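Local coordinates for protease Do-like 1, chloroplastic (Arabidopsis thaliana, PDB 3QO6), which acts as a chloroplast serine protease of the HtrA type, required at high temperature, that may degrade damaged proteins, at residues Q98-A103 and R163-V168; I117-S122 and I212-V217; N35-Q40 and V50-G55; L79-A84 and L105-P110. All coordinates share one frame; numbering follows the deposited sequence.

Interaction 1: residues Q98-A103 and R163-V168; sequences QDKDVA and RPIQDV
Asp99 lays its carboxylate across the side chain of Arg163, with Asp99 OD1 3.2 Å from Arg163 CD. This is the seam between the two beta barrels of a chymotrypsin-like protease, where the loop leading into strand 102-107 meets strand 164-166. Arg163 CG stands anti to its backbone N (chi1 -179°), and the chain runs on extended to NE. The guanidinium and carboxylate planes are 30° apart. Asp99 OD2 is 3.8 Å from Arg163 NE, a long salt bridge: the oxygen sits off the plane of the guanidinium and is aimed at by none of its N-H groups, so only the charges attract. Ile165 brings CG1 to 3.4 Å from the carbonyl O of Asp99, while its CG2 lies 4.0 Å from Lys100 CD as the two side chains run antiparallel past one another. Next in sequence is Asp101, the predicted charge-relay aspartate, whose OD2 is hydrogen-bonded to His71 ND1. Lys100 NZ has a salt bridge to Asp305. Between the segments one water accepts from Lys100 NZ (3.1 Å), donates to Pro164 O (2.9 Å) and, weakly, to Asp99 O (2.8 Å).

Interaction 2: residues I117-S122 and I212-V217; sequences IPVGVS and IPVDTV
Ser122 and Asp215 hold each other through two hydrogen bonds that run in opposite senses, at the start of helix 214-227, the helix that follows the second barrel of the chymotrypsin-like fold. The backbone N of Ser122 donates to Asp215 OD1 at 3.1 Å and almost straight (170°), although the N-H arrives from above the carboxylate plane, 53° out of it. In return the backbone N of Asp215, in the first turn of the helix, donates weakly to Ser122 OG at 3.3 Å. The other carboxylate oxygen, OD2, takes a weak hydrogen bond from the backbone N of Ala123, so two successive N-H groups of the loop are received by one side chain. An alanine in place of Asp215 would probably leave the N-H groups of Ser122 and Ala123 without these acceptors and hold the loop to the helix start less firmly.

The rest is van der Waals packing, with Val214 at its middle. Its CG1 lies between the backbone N and the carbonyl carbon (chi1 64°) and meets Ser122 CB at 3.3 Å. CG2 of the same valine touches Val119 CG1 at 3.9 Å, the two side chains meeting at a slant. On the far flank of the loop Val121 packs on Ser7 of a neighbouring subunit. Pro213, at the N-cap position just before the helix, completes the seat of the serine: its CB is 3.4 Å from Ser122 OG.

Interaction 3: residues N35-Q40 and V50-G55; sequences NLAVRQ and VPQGSG
The beta hairpin of strands 30-40 and 47-61 opens the first barrel, and this contact is the middle of its antiparallel ladder; the connection between the two strands corresponds to loop LA of HtrA proteases. Asn35 O receives the backbone N of Gln52 at 3.0 Å along a nearly straight line (172°). Two further backbone bonds join Ala37 and Val50 as a hydrogen-bonded pair. Val50 N to Ala37 O, 2.8 Å, lies in the carbonyl plane; Ala37 N to Val50 O, 2.9 Å, comes from above the plane, 62° out of it. Between that pair and the Asn35–Gln52 bond, Leu36 faces Pro51 as a non-hydrogen-bonded pair, with Leu36 CG 4.3 Å from Pro51 CD. Farther out, Arg39 crosses Val50 at about a right angle, its CG 4.1 Å from Val50 CG1, while Arg39 NH1 turns back to bond Val38 O at 2.8 Å.

Asn35 CG is anti to its backbone N (chi1 -172°), and the amide ND2 donates to the carbonyl oxygens of Val72 and Arg74. An alanine at Asn35 would probably leave both carbonyls without this donor and the end of helix 70-73 less firmly held to the hairpin. Pro51 has no N-H to give, and a non-hydrogen-bonded place asks for none toward strand 30-40, so the proline costs the ladder no bond; Asn35 ties the hairpin to the chain just after the predicted catalytic His71.

Interaction 4: residues L79-A84 and L105-P110; sequences LRVTLA and LRIDAP
Leu79 is the first residue of strand 78-82 to meet the other segment: its CD1 lies 4.0 Å from Leu105 CG and 4.1 Å from Leu105 CD2, the two leucines meeting at a slant inside the first barrel. Strands 78-82 and 102-107 are not partners in the sheet; each pairs with strand 88-97, and they face one another across the interior, where the axes of 79-82 and 105-107 come within 8.7 Å, their directions 68° apart. Arg80 points away from this interior and makes a salt bridge with Asp90. Val81 points back in and uses both branches. With CG1 beside its backbone N and CG2 in the crowded position (chi1 -58°), it spans two neighbours: Val81 CG1 lies 4.1 Å from Leu105 CD2, and Val81 CG2 lies 3.3 Å from Ile107 CG2 and 3.6 Å from Ile107 CD1. Past Thr82, which points away again, Leu83 reaches tip to tip toward Ile107, CD1 to CD1 at 4.0 Å. No hydrogen bond links the two segments, and every residue that touches is buried, so this is a purely apolar piece of the barrel core. Around it Ile33 of strand 30-40 lies against Val81 and Leu105, Val31 of the same strand against Leu83, and Ile73 of helix 70-73 against Leu79 and Leu105.

In the fold
From the N terminus, interaction 3 closes first, a short hairpin loop completed before any other contact opens. Interaction 4 then brings strand 102-107 back to strand 78-82 within the same barrel; Arg80 there packs on Leu36 of interaction 3. Its span crosses that of interaction 1, which begins just ahead of strand 102-107 and closes on strand 164-166, tying the first barrel to the second. Interaction 2 in turn crosses interaction 1, joining the loop between the barrels to the start of helix 214-227, and the two touch where Ile165 meets Ile212. None nests: interaction 3 is in series with all the others, interaction 4 with interaction 2, and the remaining pairs cross.

Interaction 1: residues Q98-A103 and R163-V168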
loop_
_atom_site.group_PDB
_atom_site.type_symbol
_atom_site.label_atom_id
_atom_site.label_comp_id
_atom_site.label_asym_id
_atom_site.label_seq_id
_atom_site.Cartn_x
_atom_site.Cartn_y
_atom_site.Cartn_z
ATOM N N GLN B 98 25.711 9.352 -22.741
ATOM C CA GLN B 98 24.723 9.306 -21.661
ATOM C C GLN B 98 23.920 10.573 -21.474
ATOM O O GLN B 98 22.774 10.533 -21.038
ATOM C CB GLN B 98 25.385 9.003 -20.327
ATOM C CG GLN B 98 25.839 7.594 -20.151
ATOM C CD GLN B 98 26.093 7.300 -18.691
ATOM O OE1 GLN B 98 26.611 8.155 -17.970
ATOM N NE2 GLN B 98 25.736 6.091 -18.241
ATOM N N ASP B 99 24.524 11.704 -21.782
ATOM C CA ASP B 99 23.825 12.944 -21.591
ATOM C C ASP B 99 22.638 13.116 -22.489
ATOM O O ASP B 99 21.603 13.577 -22.040
ATOM C CB ASP B 99 24.784 14.116 -21.739
ATOM C CG ASP B 99 25.677 14.263 -20.537
ATOM O OD1 ASP B 99 25.313 13.740 -19.451
ATOM O OD2 ASP B 99 26.730 14.911 -20.675
ATOM N N LYS B 100 22.776 12.744 -23.750
ATOM C CA LYS B 100 21.678 12.877 -24.684
ATOM C C LYS B 100 20.998 11.534 -24.916
ATOM O O LYS B 100 20.264 11.362 -25.885
ATOM C CB LYS B 100 22.198 13.446 -26.002
ATOM C CG LYS B 100 23.062 14.687 -25.838
ATOM C CD LYS B 100 22.227 15.828 -25.299
ATOM C CE LYS B 100 23.022 17.112 -25.137
ATOM N NZ LYS B 100 22.169 18.166 -24.478
ATOM N N ASP B 101 21.253 10.587 -24.018
ATOM C CA ASP B 101 20.681 9.234 -24.080
ATOM C C ASP B 101 20.630 8.577 -25.463
ATOM O O ASP B 101 19.662 7.898 -25.810
ATOM C CB ASP B 101 19.285 9.229 -23.453
ATOM C CG ASP B 101 18.811 7.842 -23.081
ATOM O OD1 ASP B 101 19.632 6.962 -22.752
ATOM O OD2 ASP B 101 17.594 7.628 -23.093
ATOM N N VAL B 102 21.701 8.766 -26.229
ATOM C CA VAL B 102 21.856 8.203 -27.572
ATOM C C VAL B 102 22.910 7.085 -27.574
ATOM O O VAL B 102 23.963 7.217 -26.953
ATOM C CB VAL B 102 22.344 9.263 -28.527
ATOM C CG1 VAL B 102 22.711 8.630 -29.855
ATOM C CG2 VAL B 102 21.277 10.297 -28.696
ATOM N N ALA B 103 22.648 5.997 -28.284
ATOM C CA ALA B 103 23.610 4.911 -28.330
ATOM C C ALA B 103 23.711 4.313 -29.718
ATOM O O ALA B 103 22.729 4.292 -30.462
ATOM C CB ALA B 103 23.227 3.845 -27.346
ATOM N N ARG B 163 21.284 14.943 -15.718
ATOM C CA ARG B 163 21.623 16.116 -16.499
ATOM C C ARG B 163 20.444 16.416 -17.425
ATOM O O ARG B 163 19.817 15.509 -17.951
ATOM C CB ARG B 163 22.887 15.844 -17.322
ATOM C CG ARG B 163 23.320 17.033 -18.154
ATOM C CD ARG B 163 24.663 16.847 -18.833
ATOM N NE ARG B 163 25.029 18.066 -19.556
ATOM C CZ ARG B 163 26.123 18.786 -19.315
ATOM N NH1 ARG B 163 26.976 18.404 -18.359
ATOM N NH2 ARG B 163 26.352 19.894 -20.022
ATOM N N PRO B 164 20.106 17.699 -17.617
ATOM C CA PRO B 164 18.980 18.013 -18.503
ATOM C C PRO B 164 19.320 17.849 -19.985
ATOM O O PRO B 164 20.454 18.071 -20.390
ATOM C CB PRO B 164 18.670 19.458 -18.147
ATOM C CG PRO B 164 20.026 20.008 -17.835
ATOM C CD PRO B 164 20.601 18.914 -16.950
ATOM N N ILE B 165 18.340 17.437 -20.783
ATOM C CA ILE B 165 18.549 17.294 -22.211
ATOM C C ILE B 165 17.803 18.472 -22.814
ATOM O O ILE B 165 16.600 18.616 -22.611
ATOM C CB ILE B 165 17.948 16.003 -22.768
ATOM C CG1 ILE B 165 18.448 14.798 -21.969
ATOM C CG2 ILE B 165 18.334 15.849 -24.218
ATOM C CD1 ILE B 165 17.929 13.428 -22.478
ATOM N N GLN B 166 18.517 19.330 -23.530
ATOM C CA GLN B 166 17.900 20.493 -24.133
ATOM C C GLN B 166 17.294 20.163 -25.486
ATOM O O GLN B 166 17.497 19.086 -26.036
ATOM C CB GLN B 166 18.942 21.595 -24.324
ATOM C CG GLN B 166 19.056 22.620 -23.198
ATOM C CD GLN B 166 19.610 22.049 -21.901
ATOM O OE1 GLN B 166 20.652 21.376 -21.886
ATOM N NE2 GLN B 166 18.926 22.337 -20.795
ATOM N N ASP B 167 16.542 21.112 -26.014
ATOM C CA ASP B 167 15.940 21.012 -27.333
ATOM C C ASP B 167 15.029 19.841 -27.673
ATOM O O ASP B 167 14.880 19.516 -28.855
ATOM C CB ASP B 167 17.039 21.072 -28.389
ATOM C CG ASP B 167 16.629 21.905 -29.597
ATOM O OD1 ASP B 167 16.756 23.158 -29.540
ATOM O OD2 ASP B 167 16.158 21.312 -30.599
ATOM N N VAL B 168 14.400 19.233 -26.672
ATOM C CA VAL B 168 13.528 18.087 -26.896
ATOM C C VAL B 168 12.186 18.317 -27.609
ATOM O O VAL B 168 11.552 19.370 -27.464
ATOM C CB VAL B 168 13.274 17.404 -25.557
ATOM C CG1 VAL B 168 12.277 16.246 -25.700
ATOM C CG2 VAL B 168 14.590 16.920 -25.022
HETATM O O HOH W 1 22.137 16.337 -21.920
#

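Interaction 2: residues I117-S122 and I212-V217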
loop_
_atom_site.group_PDB
_atom_site.type_symbol
_atom_site.label_atom_id
_atom_site.label_comp_id
_atom_site.label_asym_id
_atom_site.label_seq_id
_atom_site.Cartn_x
_atom_site.Cartn_y
_atom_site.Cartn_z
ATOM N N ILE B 117 17.011 4.736 -42.325
ATOM C CA ILE B 117 15.919 5.710 -42.399
ATOM C C ILE B 117 16.427 6.991 -42.980
ATOM O O ILE B 117 17.558 7.376 -42.753
ATOM C CB ILE B 117 15.272 6.101 -41.032
ATOM C CG1 ILE B 117 16.267 5.888 -39.917
ATOM C CG2 ILE B 117 13.974 5.358 -40.808
ATOM C CD1 ILE B 117 17.534 6.666 -40.104
ATOM N N PRO B 118 15.589 7.657 -43.765
ATOM C CA PRO B 118 15.958 8.917 -44.379
ATOM C C PRO B 118 16.085 9.905 -43.239
ATOM O O PRO B 118 15.182 10.037 -42.437
ATOM C CB PRO B 118 14.768 9.215 -45.275
ATOM C CG PRO B 118 14.234 7.865 -45.615
ATOM C CD PRO B 118 14.322 7.145 -44.311
ATOM N N VAL B 119 17.205 10.600 -43.151
ATOM C CA VAL B 119 17.414 11.550 -42.073
ATOM C C VAL B 119 16.801 12.905 -42.366
ATOM O O VAL B 119 17.114 13.506 -43.363
ATOM C CB VAL B 119 18.905 11.732 -41.834
ATOM C CG1 VAL B 119 19.139 12.937 -40.912
ATOM C CG2 VAL B 119 19.490 10.438 -41.253
ATOM N N GLY B 120 15.936 13.401 -41.498
ATOM C CA GLY B 120 15.345 14.699 -41.752
ATOM C C GLY B 120 15.984 15.838 -41.004
ATOM O O GLY B 120 17.113 15.726 -40.528
ATOM N N VAL B 121 15.265 16.951 -40.898
ATOM C CA VAL B 121 15.797 18.112 -40.189
ATOM C C VAL B 121 14.881 18.549 -39.069
ATOM O O VAL B 121 13.721 18.856 -39.304
ATOM C CB VAL B 121 15.977 19.329 -41.124
ATOM C CG1 VAL B 121 16.388 20.535 -40.304
ATOM C CG2 VAL B 121 17.028 19.043 -42.164
ATOM N N SER B 122 15.407 18.626 -37.859
ATOM C CA SER B 122 14.572 19.026 -36.757
ATOM C C SER B 122 14.554 20.516 -36.520
ATOM O O SER B 122 13.681 21.018 -35.848
ATOM C CB SER B 122 14.984 18.292 -35.475
ATOM O OG SER B 122 16.213 18.738 -34.939
ATOM N N ILE B 212 14.371 12.948 -28.749
ATOM C CA ILE B 212 15.613 13.714 -28.832
ATOM C C ILE B 212 15.585 14.129 -30.302
ATOM O O ILE B 212 15.364 13.276 -31.177
ATOM C CB ILE B 212 16.891 12.844 -28.589
ATOM C CG1 ILE B 212 16.873 12.175 -27.206
ATOM C CG2 ILE B 212 18.117 13.731 -28.686
ATOM C CD1 ILE B 212 16.785 13.152 -26.072
ATOM N N PRO B 213 15.785 15.431 -30.594
ATOM C CA PRO B 213 15.757 15.891 -31.986
ATOM C C PRO B 213 16.882 15.335 -32.853
ATOM O O PRO B 213 18.044 15.254 -32.448
ATOM C CB PRO B 213 15.799 17.404 -31.855
ATOM C CG PRO B 213 16.618 17.605 -30.589
ATOM C CD PRO B 213 16.141 16.528 -29.668
ATOM N N VAL B 214 16.504 14.949 -34.056
ATOM C CA VAL B 214 17.415 14.386 -35.027
ATOM C C VAL B 214 18.717 15.161 -35.219
ATOM O O VAL B 214 19.787 14.565 -35.338
ATOM C CB VAL B 214 16.696 14.255 -36.376
ATOM C CG1 VAL B 214 16.330 15.626 -36.890
ATOM C CG2 VAL B 214 17.542 13.468 -37.351
ATOM N N ASP B 215 18.638 16.482 -35.250
ATOM C CA ASP B 215 19.836 17.271 -35.446
ATOM C C ASP B 215 20.913 16.967 -34.404
ATOM O O ASP B 215 22.087 16.766 -34.753
ATOM C CB ASP B 215 19.500 18.769 -35.476
ATOM C CG ASP B 215 18.743 19.166 -36.746
ATOM O OD1 ASP B 215 18.439 18.270 -37.585
ATOM O OD2 ASP B 215 18.455 20.378 -36.904
ATOM N N THR B 216 20.547 16.901 -33.130
ATOM C CA THR B 216 21.585 16.613 -32.177
ATOM C C THR B 216 21.963 15.125 -32.271
ATOM O O THR B 216 23.084 14.738 -31.946
ATOM C CB THR B 216 21.196 17.102 -30.726
ATOM O OG1 THR B 216 20.977 15.996 -29.852
ATOM C CG2 THR B 216 19.984 17.987 -30.775
ATOM N N VAL B 217 21.059 14.305 -32.784
ATOM C CA VAL B 217 21.328 12.881 -32.913
ATOM C C VAL B 217 22.406 12.602 -33.950
ATOM O O VAL B 217 23.389 11.921 -33.668
ATOM C CB VAL B 217 20.027 12.105 -33.286
ATOM C CG1 VAL B 217 20.341 10.703 -33.805
ATOM C CG2 VAL B 217 19.164 11.990 -32.066
#

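Interaction 3: residues N35-Q40 and V50-G55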
loop_
_atom_site.group_PDB
_atom_site.type_symbol
_atom_site.label_atom_id
_atom_site.label_comp_id
_atom_site.label_asym_id
_atom_site.label_seq_id
_atom_site.Cartn_x
_atom_site.Cartn_y
_atom_site.Cartn_z
ATOM N N ASN B 35 17.648 -6.985 -24.520
ATOM C CA ASN B 35 18.598 -6.842 -23.419
ATOM C C ASN B 35 18.615 -8.130 -22.577
ATOM O O ASN B 35 17.894 -8.203 -21.582
ATOM C CB ASN B 35 18.110 -5.656 -22.564
ATOM C CG ASN B 35 19.089 -5.238 -21.470
ATOM O OD1 ASN B 35 19.558 -6.066 -20.674
ATOM N ND2 ASN B 35 19.382 -3.932 -21.407
ATOM N N LEU B 36 19.409 -9.137 -22.954
ATOM C CA LEU B 36 19.456 -10.400 -22.187
ATOM C C LEU B 36 20.304 -10.329 -20.919
ATOM O O LEU B 36 21.463 -9.916 -20.966
ATOM C CB LEU B 36 19.996 -11.547 -23.045
ATOM C CG LEU B 36 19.174 -12.024 -24.237
ATOM C CD1 LEU B 36 18.755 -10.831 -25.092
ATOM C CD2 LEU B 36 20.021 -13.027 -25.045
ATOM N N ALA B 37 19.737 -10.729 -19.783
ATOM C CA ALA B 37 20.490 -10.710 -18.528
ATOM C C ALA B 37 20.810 -12.134 -18.079
ATOM O O ALA B 37 20.156 -13.109 -18.479
ATOM C CB ALA B 37 19.723 -9.968 -17.435
ATOM N N VAL B 38 21.829 -12.241 -17.242
ATOM C CA VAL B 38 22.266 -13.533 -16.760
ATOM C C VAL B 38 21.438 -14.032 -15.588
ATOM O O VAL B 38 21.248 -13.327 -14.600
ATOM C CB VAL B 38 23.752 -13.484 -16.342
ATOM C CG1 VAL B 38 24.173 -14.818 -15.783
ATOM C CG2 VAL B 38 24.625 -13.115 -17.538
ATOM N N ARG B 39 20.943 -15.257 -15.713
ATOM C CA ARG B 39 20.156 -15.876 -14.658
ATOM C C ARG B 39 20.670 -17.305 -14.441
ATOM O O ARG B 39 21.224 -17.922 -15.349
ATOM C CB ARG B 39 18.672 -15.872 -15.040
ATOM C CG ARG B 39 18.049 -14.466 -15.127
ATOM C CD ARG B 39 17.902 -13.803 -13.747
ATOM N NE ARG B 39 17.274 -12.477 -13.808
ATOM C CZ ARG B 39 17.909 -11.342 -14.110
ATOM N NH1 ARG B 39 19.205 -11.353 -14.383
ATOM N NH2 ARG B 39 17.252 -10.183 -14.132
ATOM N N GLN B 40 20.497 -17.826 -13.233
ATOM C CA GLN B 40 20.967 -19.167 -12.918
ATOM C C GLN B 40 19.974 -20.285 -13.134
ATOM O O GLN B 40 18.764 -20.088 -13.063
ATOM C CB GLN B 40 21.432 -19.243 -11.471
ATOM C CG GLN B 40 22.901 -19.002 -11.269
ATOM C CD GLN B 40 23.481 -19.957 -10.247
ATOM O OE1 GLN B 40 22.885 -20.192 -9.190
ATOM N NE2 GLN B 40 24.651 -20.515 -10.553
ATOM N N VAL B 50 18.631 -14.477 -20.411
ATOM C CA VAL B 50 17.194 -14.273 -20.373
ATOM C C VAL B 50 16.771 -12.805 -20.327
ATOM O O VAL B 50 17.164 -12.060 -19.417
ATOM C CB VAL B 50 16.602 -15.083 -19.185
ATOM C CG1 VAL B 50 15.560 -14.277 -18.422
ATOM C CG2 VAL B 50 16.007 -16.381 -19.726
ATOM N N PRO B 51 15.959 -12.375 -21.325
ATOM C CA PRO B 51 15.422 -11.016 -21.505
ATOM C C PRO B 51 14.942 -10.301 -20.237
ATOM O O PRO B 51 14.083 -10.803 -19.515
ATOM C CB PRO B 51 14.293 -11.230 -22.507
ATOM C CG PRO B 51 14.841 -12.290 -23.377
ATOM C CD PRO B 51 15.472 -13.263 -22.401
ATOM N N GLN B 52 15.515 -9.136 -19.961
ATOM C CA GLN B 52 15.102 -8.341 -18.804
ATOM C C GLN B 52 14.553 -7.005 -19.322
ATOM O O GLN B 52 14.036 -6.199 -18.548
ATOM C CB GLN B 52 16.280 -8.075 -17.852
ATOM C CG GLN B 52 17.355 -7.155 -18.427
ATOM C CD GLN B 52 18.408 -6.755 -17.410
ATOM O OE1 GLN B 52 19.354 -6.038 -17.739
ATOM N NE2 GLN B 52 18.251 -7.213 -16.166
ATOM N N GLY B 53 14.676 -6.790 -20.638
ATOM C CA GLY B 53 14.206 -5.565 -21.269
ATOM C C GLY B 53 13.876 -5.715 -22.750
ATOM O O GLY B 53 14.283 -6.675 -23.411
ATOM N N SER B 54 13.115 -4.759 -23.270
ATOM C CA SER B 54 12.717 -4.736 -24.677
ATOM C C SER B 54 12.673 -3.265 -25.149
ATOM O O SER B 54 12.173 -2.373 -24.444
ATOM C CB SER B 54 11.343 -5.405 -24.853
ATOM O OG SER B 54 10.796 -5.169 -26.143
ATOM N N GLY B 55 13.219 -3.017 -26.334
ATOM C CA GLY B 55 13.232 -1.674 -26.872
ATOM C C GLY B 55 13.334 -1.686 -28.386
ATOM O O GLY B 55 13.249 -2.753 -29.015
#

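Interaction 4: residues L79-A84 and L105-P110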
loop_
_atom_site.group_PDB
_atom_site.type_symbol
_atom_site.label_atom_id
_atom_site.label_comp_id
_atom_site.label_asym_id
_atom_site.label_seq_id
_atom_site.Cartn_x
_atom_site.Cartn_y
_atom_site.Cartn_z
ATOM N N LEU B 79 23.178 -8.324 -26.056
ATOM C CA LEU B 79 22.036 -7.699 -26.685
ATOM C C LEU B 79 21.966 -8.166 -28.099
ATOM O O LEU B 79 22.988 -8.372 -28.745
ATOM C CB LEU B 79 22.109 -6.169 -26.593
ATOM C CG LEU B 79 23.443 -5.451 -26.724
ATOM C CD1 LEU B 79 23.733 -5.199 -28.199
ATOM C CD2 LEU B 79 23.411 -4.138 -25.947
ATOM N N ARG B 80 20.734 -8.363 -28.558
ATOM C CA ARG B 80 20.460 -8.849 -29.903
ATOM C C ARG B 80 19.422 -7.970 -30.584
ATOM O O ARG B 80 18.425 -7.586 -29.967
ATOM C CB ARG B 80 19.907 -10.276 -29.819
ATOM C CG ARG B 80 20.555 -11.144 -28.737
ATOM C CD ARG B 80 20.006 -12.588 -28.711
ATOM N NE ARG B 80 20.047 -13.266 -30.018
ATOM C CZ ARG B 80 21.062 -13.196 -30.883
ATOM N NH1 ARG B 80 22.135 -12.465 -30.592
ATOM N NH2 ARG B 80 21.012 -13.864 -32.037
ATOM N N VAL B 81 19.650 -7.651 -31.848
ATOM C CA VAL B 81 18.678 -6.857 -32.580
ATOM C C VAL B 81 17.919 -7.760 -33.557
ATOM O O VAL B 81 18.528 -8.558 -34.255
ATOM C CB VAL B 81 19.334 -5.695 -33.397
ATOM C CG1 VAL B 81 20.120 -4.779 -32.493
ATOM C CG2 VAL B 81 20.217 -6.248 -34.463
ATOM N N THR B 82 16.590 -7.664 -33.589
ATOM C CA THR B 82 15.805 -8.451 -34.533
ATOM C C THR B 82 15.381 -7.501 -35.633
ATOM O O THR B 82 14.894 -6.405 -35.363
ATOM C CB THR B 82 14.523 -9.024 -33.934
ATOM O OG1 THR B 82 14.826 -9.842 -32.804
ATOM C CG2 THR B 82 13.820 -9.871 -34.973
ATOM N N LEU B 83 15.559 -7.913 -36.874
ATOM C CA LEU B 83 15.192 -7.057 -37.976
ATOM C C LEU B 83 13.767 -7.354 -38.420
ATOM O O LEU B 83 13.143 -8.305 -37.934
ATOM C CB LEU B 83 16.184 -7.246 -39.132
ATOM C CG LEU B 83 17.382 -6.286 -39.133
ATOM C CD1 LEU B 83 17.947 -6.141 -37.734
ATOM C CD2 LEU B 83 18.440 -6.798 -40.083
ATOM N N ALA B 84 13.268 -6.522 -39.334
ATOM C CA ALA B 84 11.924 -6.633 -39.875
ATOM C C ALA B 84 11.510 -8.080 -40.080
ATOM O O ALA B 84 10.593 -8.548 -39.420
ATOM C CB ALA B 84 11.840 -5.864 -41.192
ATOM N N LEU B 105 24.844 0.938 -32.133
ATOM C CA LEU B 105 25.149 -0.476 -32.158
ATOM C C LEU B 105 25.603 -0.849 -33.550
ATOM O O LEU B 105 25.412 -0.084 -34.509
ATOM C CB LEU B 105 23.900 -1.275 -31.819
ATOM C CG LEU B 105 23.648 -1.842 -30.422
ATOM C CD1 LEU B 105 24.180 -0.965 -29.310
ATOM C CD2 LEU B 105 22.151 -2.046 -30.289
ATOM N N ARG B 106 26.225 -2.020 -33.655
ATOM C CA ARG B 106 26.668 -2.528 -34.945
ATOM C C ARG B 106 26.343 -3.999 -34.985
ATOM O O ARG B 106 26.461 -4.713 -33.978
ATOM C CB ARG B 106 28.172 -2.346 -35.154
ATOM C CG ARG B 106 28.593 -2.384 -36.629
ATOM C CD ARG B 106 30.095 -2.688 -36.832
ATOM N NE ARG B 106 30.473 -2.601 -38.250
ATOM C CZ ARG B 106 31.127 -1.573 -38.804
ATOM N NH1 ARG B 106 31.502 -0.531 -38.060
ATOM N NH2 ARG B 106 31.382 -1.568 -40.110
ATOM N N ILE B 107 25.888 -4.441 -36.147
ATOM C CA ILE B 107 25.572 -5.838 -36.351
ATOM C C ILE B 107 26.148 -6.252 -37.695
ATOM O O ILE B 107 26.372 -5.420 -38.585
ATOM C CB ILE B 107 24.037 -6.135 -36.327
ATOM C CG1 ILE B 107 23.319 -5.376 -37.437
ATOM C CG2 ILE B 107 23.465 -5.808 -34.963
ATOM C CD1 ILE B 107 21.901 -5.859 -37.677
ATOM N N ASP B 108 26.400 -7.553 -37.811
ATOM C CA ASP B 108 26.957 -8.184 -39.003
ATOM C C ASP B 108 25.780 -8.671 -39.837
ATOM O O ASP B 108 25.332 -9.807 -39.666
ATOM C CB ASP B 108 27.817 -9.378 -38.573
ATOM C CG ASP B 108 28.511 -10.058 -39.734
ATOM O OD1 ASP B 108 28.984 -11.199 -39.543
ATOM O OD2 ASP B 108 28.593 -9.455 -40.830
ATOM N N ALA B 109 25.275 -7.829 -40.733
ATOM C CA ALA B 109 24.123 -8.240 -41.532
ATOM C C ALA B 109 24.254 -7.902 -43.004
ATOM O O ALA B 109 24.903 -6.920 -43.366
ATOM C CB ALA B 109 22.841 -7.606 -40.973
ATOM N N PRO B 110 23.623 -8.712 -43.874
ATOM C CA PRO B 110 23.658 -8.506 -45.329
ATOM C C PRO B 110 23.038 -7.168 -45.774
ATOM O O PRO B 110 21.838 -6.945 -45.632
ATOM C CB PRO B 110 22.911 -9.728 -45.867
ATOM C CG PRO B 110 21.995 -10.120 -44.728
ATOM C CD PRO B 110 22.856 -9.924 -43.521
#